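OLD nuclease (PDB 6P74) degrades linear and supercoiled double-stranded DNA in the 5'-to-3' direction with divalent metal ions and hydrolyses ATP in a DNA-stimulated manner. Local coordinates at residues P115-P118 with P122-V125; D316-E321 with I412-G417. All coordinates share one frame; numbering follows the deposited sequence.

Interaction 1 of 2, residues P115-P118 with P122-V125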
loop_
_atom_site.group_PDB
_atom_site.type_symbol
_atom_site.label_atom_id
_atom_site.label_comp_id
_atom_site.label_asym_id
_atom_site.label_seq_id
_atom_site.Cartn_x
_atom_site.Cartn_y
_atom_site.Cartn_z
ATOM N N PRO A 115 22.526 3.427 24.773
ATOM C CA PRO A 115 23.140 4.144 25.898
ATOM C C PRO A 115 22.111 4.430 26.979
ATOM O O PRO A 115 20.946 4.701 26.688
ATOM C CB PRO A 115 23.653 5.445 25.265
ATOM C CG PRO A 115 23.583 5.253 23.806
ATOM C CD PRO A 115 22.502 4.242 23.547
ATOM N N ARG A 116 22.539 4.366 28.238
ATOM C CA ARG A 116 21.674 4.820 29.313
ATOM C C ARG A 116 22.376 5.907 30.115
ATOM O O ARG A 116 23.601 6.042 30.089
ATOM C CB ARG A 116 21.215 3.661 30.222
ATOM C CG ARG A 116 22.279 2.959 31.057
ATOM C CD ARG A 116 21.820 1.541 31.397
ATOM N NE ARG A 116 21.538 0.806 30.166
ATOM C CZ ARG A 116 20.322 0.600 29.666
ATOM N NH1 ARG A 116 19.253 1.051 30.312
ATOM N NH2 ARG A 116 20.178 -0.066 28.523
ATOM N N TYR A 117 21.569 6.713 30.789
ATOM C CA TYR A 117 22.070 7.771 31.642
ATOM C C TYR A 117 22.557 7.186 32.951
ATOM O O TYR A 117 22.277 6.028 33.273
ATOM C CB TYR A 117 20.977 8.809 31.886
ATOM C CG TYR A 117 20.839 9.770 30.730
ATOM C CD1 TYR A 117 21.663 10.887 30.639
ATOM C CD2 TYR A 117 19.909 9.545 29.713
ATOM C CE1 TYR A 117 21.560 11.767 29.581
ATOM C CE2 TYR A 117 19.796 10.421 28.648
ATOM C CZ TYR A 117 20.627 11.531 28.584
ATOM O OH TYR A 117 20.532 12.415 27.527
ATOM N N PRO A 118 23.298 7.970 33.730
ATOM C CA PRO A 118 23.632 7.529 35.089
ATOM C C PRO A 118 22.394 7.171 35.889
ATOM O O PRO A 118 22.454 6.311 36.777
ATOM C CB PRO A 118 24.366 8.744 35.674
ATOM C CG PRO A 118 23.876 9.907 34.859
ATOM C CD PRO A 118 23.707 9.362 33.479
ATOM N N PRO A 122 17.289 4.481 29.566
ATOM C CA PRO A 122 17.931 4.496 28.246
ATOM C C PRO A 122 17.791 5.842 27.553
ATOM O O PRO A 122 16.861 6.614 27.808
ATOM C CB PRO A 122 17.185 3.400 27.469
ATOM C CG PRO A 122 15.870 3.277 28.146
ATOM C CD PRO A 122 16.131 3.570 29.614
ATOM N N LEU A 123 18.747 6.120 26.669
ATOM C CA LEU A 123 18.646 7.268 25.774
ATOM C C LEU A 123 17.534 7.038 24.759
ATOM O O LEU A 123 17.455 5.976 24.133
ATOM C CB LEU A 123 19.972 7.500 25.053
ATOM C CG LEU A 123 20.049 8.763 24.198
ATOM C CD1 LEU A 123 20.330 9.970 25.078
ATOM C CD2 LEU A 123 21.118 8.610 23.136
ATOM N N ARG A 124 16.662 8.024 24.612
ATOM C CA ARG A 124 15.559 7.940 23.673
ATOM C C ARG A 124 15.922 8.717 22.418
ATOM O O ARG A 124 16.785 9.598 22.436
ATOM C CB ARG A 124 14.265 8.477 24.297
ATOM C CG ARG A 124 14.108 8.115 25.773
ATOM C CD ARG A 124 12.665 7.803 26.120
ATOM N NE ARG A 124 12.177 6.719 25.273
ATOM C CZ ARG A 124 12.121 5.441 25.640
ATOM N NH1 ARG A 124 12.510 5.085 26.861
ATOM N NH2 ARG A 124 11.674 4.522 24.783
ATOM N N VAL A 125 15.269 8.363 21.316
ATOM C CA VAL A 125 15.505 9.044 20.048
ATOM C C VAL A 125 14.682 10.327 20.020
ATOM O O VAL A 125 13.451 10.289 20.116
ATOM C CB VAL A 125 15.164 8.131 18.863
ATOM C CG1 VAL A 125 13.680 7.768 18.862
ATOM C CG2 VAL A 125 15.559 8.802 17.543
#

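Interaction 2 of 2, residues D316-E321 with I412-G417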
loop_
_atom_site.group_PDB
_atom_site.type_symbol
_atom_site.label_atom_id
_atom_site.label_comp_id
_atom_site.label_asym_id
_atom_site.label_seq_id
_atom_site.Cartn_x
_atom_site.Cartn_y
_atom_site.Cartn_z
ATOM N N ASP A 316 24.210 -0.877 -13.484
ATOM C CA ASP A 316 25.412 -0.957 -14.307
ATOM C C ASP A 316 26.341 -2.035 -13.767
ATOM O O ASP A 316 26.767 -1.959 -12.609
ATOM C CB ASP A 316 26.127 0.391 -14.315
ATOM C CG ASP A 316 27.039 0.554 -15.497
ATOM O OD1 ASP A 316 27.938 -0.307 -15.698
ATOM O OD2 ASP A 316 26.836 1.545 -16.237
ATOM N N VAL A 317 26.688 -3.018 -14.610
ATOM C CA VAL A 317 27.581 -4.071 -14.135
ATOM C C VAL A 317 28.968 -3.515 -13.814
ATOM O O VAL A 317 29.677 -4.065 -12.967
ATOM C CB VAL A 317 27.669 -5.234 -15.142
ATOM C CG1 VAL A 317 28.244 -4.733 -16.381
ATOM C CG2 VAL A 317 28.570 -6.306 -14.638
ATOM N N ASN A 318 29.387 -2.435 -14.469
ATOM C CA ASN A 318 30.705 -1.890 -14.170
ATOM C C ASN A 318 30.731 -1.217 -12.812
ATOM O O ASN A 318 31.806 -0.995 -12.254
ATOM C CB ASN A 318 31.137 -0.914 -15.266
ATOM C CG ASN A 318 31.022 -1.528 -16.658
ATOM O OD1 ASN A 318 31.937 -2.218 -17.135
ATOM N ND2 ASN A 318 29.875 -1.305 -17.308
ATOM N N ARG A 319 29.574 -0.917 -12.255
ATOM C CA ARG A 319 29.504 -0.363 -10.914
ATOM C C ARG A 319 28.896 -1.584 -10.219
ATOM O O ARG A 319 27.679 -1.791 -10.236
ATOM C CB ARG A 319 28.581 0.860 -10.937
ATOM C CG ARG A 319 28.817 1.874 -9.858
ATOM C CD ARG A 319 27.951 3.101 -10.115
ATOM N NE ARG A 319 28.587 4.099 -10.977
ATOM C CZ ARG A 319 29.161 5.209 -10.512
ATOM N NH1 ARG A 319 29.165 5.460 -9.202
ATOM N NH2 ARG A 319 29.713 6.075 -11.352
ATOM N N PHE A 320 29.745 -2.415 -9.614
ATOM C CA PHE A 320 29.278 -3.707 -9.119
ATOM C C PHE A 320 29.158 -3.451 -7.619
ATOM O O PHE A 320 28.371 -4.136 -6.957
ATOM C CB PHE A 320 30.166 -4.932 -9.391
ATOM C CG PHE A 320 31.609 -4.720 -9.060
ATOM C CD1 PHE A 320 32.047 -4.760 -7.746
ATOM C CD2 PHE A 320 32.544 -4.506 -10.071
ATOM C CE1 PHE A 320 33.393 -4.565 -7.436
ATOM C CE2 PHE A 320 33.892 -4.307 -9.776
ATOM C CZ PHE A 320 34.319 -4.339 -8.459
ATOM N N GLU A 321 29.879 -2.466 -7.072
ATOM C CA GLU A 321 29.727 -2.180 -5.650
ATOM C C GLU A 321 28.304 -1.755 -5.318
ATOM O O GLU A 321 27.832 -1.997 -4.202
ATOM C CB GLU A 321 30.712 -1.093 -5.193
ATOM C CG GLU A 321 32.191 -1.448 -5.394
ATOM C CD GLU A 321 32.695 -1.113 -6.793
ATOM O OE1 GLU A 321 31.864 -0.900 -7.708
ATOM O OE2 GLU A 321 33.929 -1.058 -6.978
ATOM N N ILE A 412 34.432 -11.468 -20.196
ATOM C CA ILE A 412 33.760 -12.621 -19.595
ATOM C C ILE A 412 34.149 -12.762 -18.123
ATOM O O ILE A 412 33.289 -12.930 -17.258
ATOM C CB ILE A 412 34.068 -13.912 -20.380
ATOM C CG1 ILE A 412 33.378 -13.890 -21.736
ATOM C CG2 ILE A 412 33.549 -15.121 -19.624
ATOM C CD1 ILE A 412 33.735 -15.060 -22.616
ATOM N N GLU A 413 35.447 -12.723 -17.824
ATOM C CA GLU A 413 35.901 -12.687 -16.436
ATOM C C GLU A 413 35.079 -11.721 -15.601
ATOM O O GLU A 413 34.639 -12.050 -14.494
ATOM C CB GLU A 413 37.357 -12.251 -16.355
ATOM C CG GLU A 413 38.368 -13.233 -16.733
ATOM C CD GLU A 413 39.685 -12.839 -16.131
ATOM O OE1 GLU A 413 39.808 -12.933 -14.889
ATOM O OE2 GLU A 413 40.569 -12.375 -16.881
ATOM N N LEU A 414 34.883 -10.502 -16.111
ATOM C CA LEU A 414 34.184 -9.496 -15.326
ATOM C C LEU A 414 32.767 -9.950 -15.015
ATOM O O LEU A 414 32.352 -9.958 -13.854
ATOM C CB LEU A 414 34.187 -8.157 -16.061
ATOM C CG LEU A 414 33.555 -6.955 -15.361
ATOM C CD1 LEU A 414 34.078 -6.832 -13.924
ATOM C CD2 LEU A 414 33.924 -5.717 -16.136
ATOM N N ILE A 415 32.021 -10.371 -16.040
ATOM C CA ILE A 415 30.619 -10.726 -15.844
ATOM C C ILE A 415 30.505 -11.987 -15.004
ATOM O O ILE A 415 29.578 -12.127 -14.196
ATOM C CB ILE A 415 29.894 -10.900 -17.197
ATOM C CG1 ILE A 415 30.018 -9.655 -18.063
ATOM C CG2 ILE A 415 28.422 -11.247 -16.974
ATOM C CD1 ILE A 415 29.618 -8.405 -17.368
ATOM N N VAL A 416 31.417 -12.948 -15.211
ATOM C CA VAL A 416 31.461 -14.128 -14.350
ATOM C C VAL A 416 31.607 -13.719 -12.883
ATOM O O VAL A 416 30.886 -14.214 -12.008
ATOM C CB VAL A 416 32.591 -15.073 -14.781
ATOM C CG1 VAL A 416 33.004 -15.964 -13.602
ATOM C CG2 VAL A 416 32.129 -15.935 -15.932
ATOM N N GLY A 417 32.537 -12.803 -12.594
ATOM C CA GLY A 417 32.764 -12.396 -11.211
ATOM C C GLY A 417 31.543 -11.753 -10.575
ATOM O O GLY A 417 31.236 -11.994 -9.409
#

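Interaction 1 of 2, residues P115-P118 with P122-V125
Leu123 turns its CG away from its backbone N (chi1 -174°), while Tyr117 holds its ring beside its own backbone N and anti to the carbonyl carbon (chi1 -80°); together these torsions bring the CD1 branch of the leucine to the hydroxyl end of the ring. CD1 lies 3.6 Å from Tyr117 CE2 and 3.5 Å from Tyr117 OH, approaching the ring obliquely. The other methyl branch, CD2, heads for Pro115, whose ring carbon CG it meets at 4.2 Å, so the forked leucine end spans both residues.

The backbones are joined by one short hydrogen bond: Leu123 N donates to Pro115 O at 2.6 Å, nearly straight at 172°. Pro122, which has no N-H, brings a CA-H contact to the same oxygen, with Pro122 CA 3.4 Å from Pro115 O.

The two segments close a loop between strand 100-109 and helix 127-132 in the N-terminal part of the ATPase domain, and Arg116 faces Pro122 across a single isolated beta bridge, with their CA atoms 3.9 Å apart. The inner side of the loop rests on the antiparallel sheet: Pro115 and Leu123 both touch Phe85 and Ile87 of strand 85-97, and Tyr117 makes an edge-to-face contact with Phe85. On the more exposed side the Arg116 chain bends at chi3 and carries its guanidinium past Pro122, where NH1 comes within 4.1 Å of Pro122 CD and also hydrogen-bonds to Gly120 O, in the three residues between the segments.

Interaction 2 of 2, residues D316-E321 with I412-G417
A seam between the ATPase domain and the Toprim domain is bridged here, where a type I beta turn from Asp316 to Arg319 in the C-terminal part of the ATPase domain packs against helix 409-422 of the nuclease domain. Val317, at the second position of the turn, points its side chain at the helix and meets Ile415 with both methyls: CG2 lies 3.6 Å from Ile415 CD1, and CG1 lies 4.0 Å from that same CD1. Ile415 folds its chain back at chi2 (-52°), which sets CD1 across the valine at about a right angle. One helical position earlier, Leu414 reaches out with CG anti to its backbone N (chi1 -177°) and sets CD2 beside the amide oxygen of Asn318, at 4.1 Å from OD1; this is a van der Waals approach, again with the side chains crossing nearly perpendicularly.

Three of the four touching residues are buried, and the helix turns its other side to the Toprim core: Ile412 and Val416 both lie on Val428 of strand 426-431. Glu413 forms salt bridges with Arg353 of helix 341-355, in the ATPase domain, and with Arg462 of the Toprim domain, adding a charged link beside the apolar one.

Bonds within the turn help to orient Asn318, whose side chain also lies about 3 Å from a bound HEPES molecule. The turn is closed by Arg319 N donating to Asp316 O at 3.0 Å, and an Asx turn is superimposed on it, Asp316 OD1 accepting from the backbone N of Asn318 at 2.9 Å through its anti lone pair. The syn lone pair of the same OD1 takes Asn318 ND2 at 2.7 Å, with the carboxylate oxygen only 13° out of the amide plane.

Overall arrangement
Interaction 1 closes early in the chain, before interaction 2 opens, and the two lie far apart: their centres are 45 Å from each other and their nearest atoms about 27 Å. Interaction 1 is local, its halves separated by three residues in one loop over the antiparallel sheet of the ATPase domain, about 35 Å from the centre of the chain. Interaction 2 is nearer the middle, about 16 Å from that centre, and joins segments with 90 residues between them, in different domains. Its turn precedes strand 323-328 of the mixed ATPase sheet, and its helix packs on strand 426-431 of the parallel Toprim sheet, so only interaction 2 directly connects ATPase and nuclease domains.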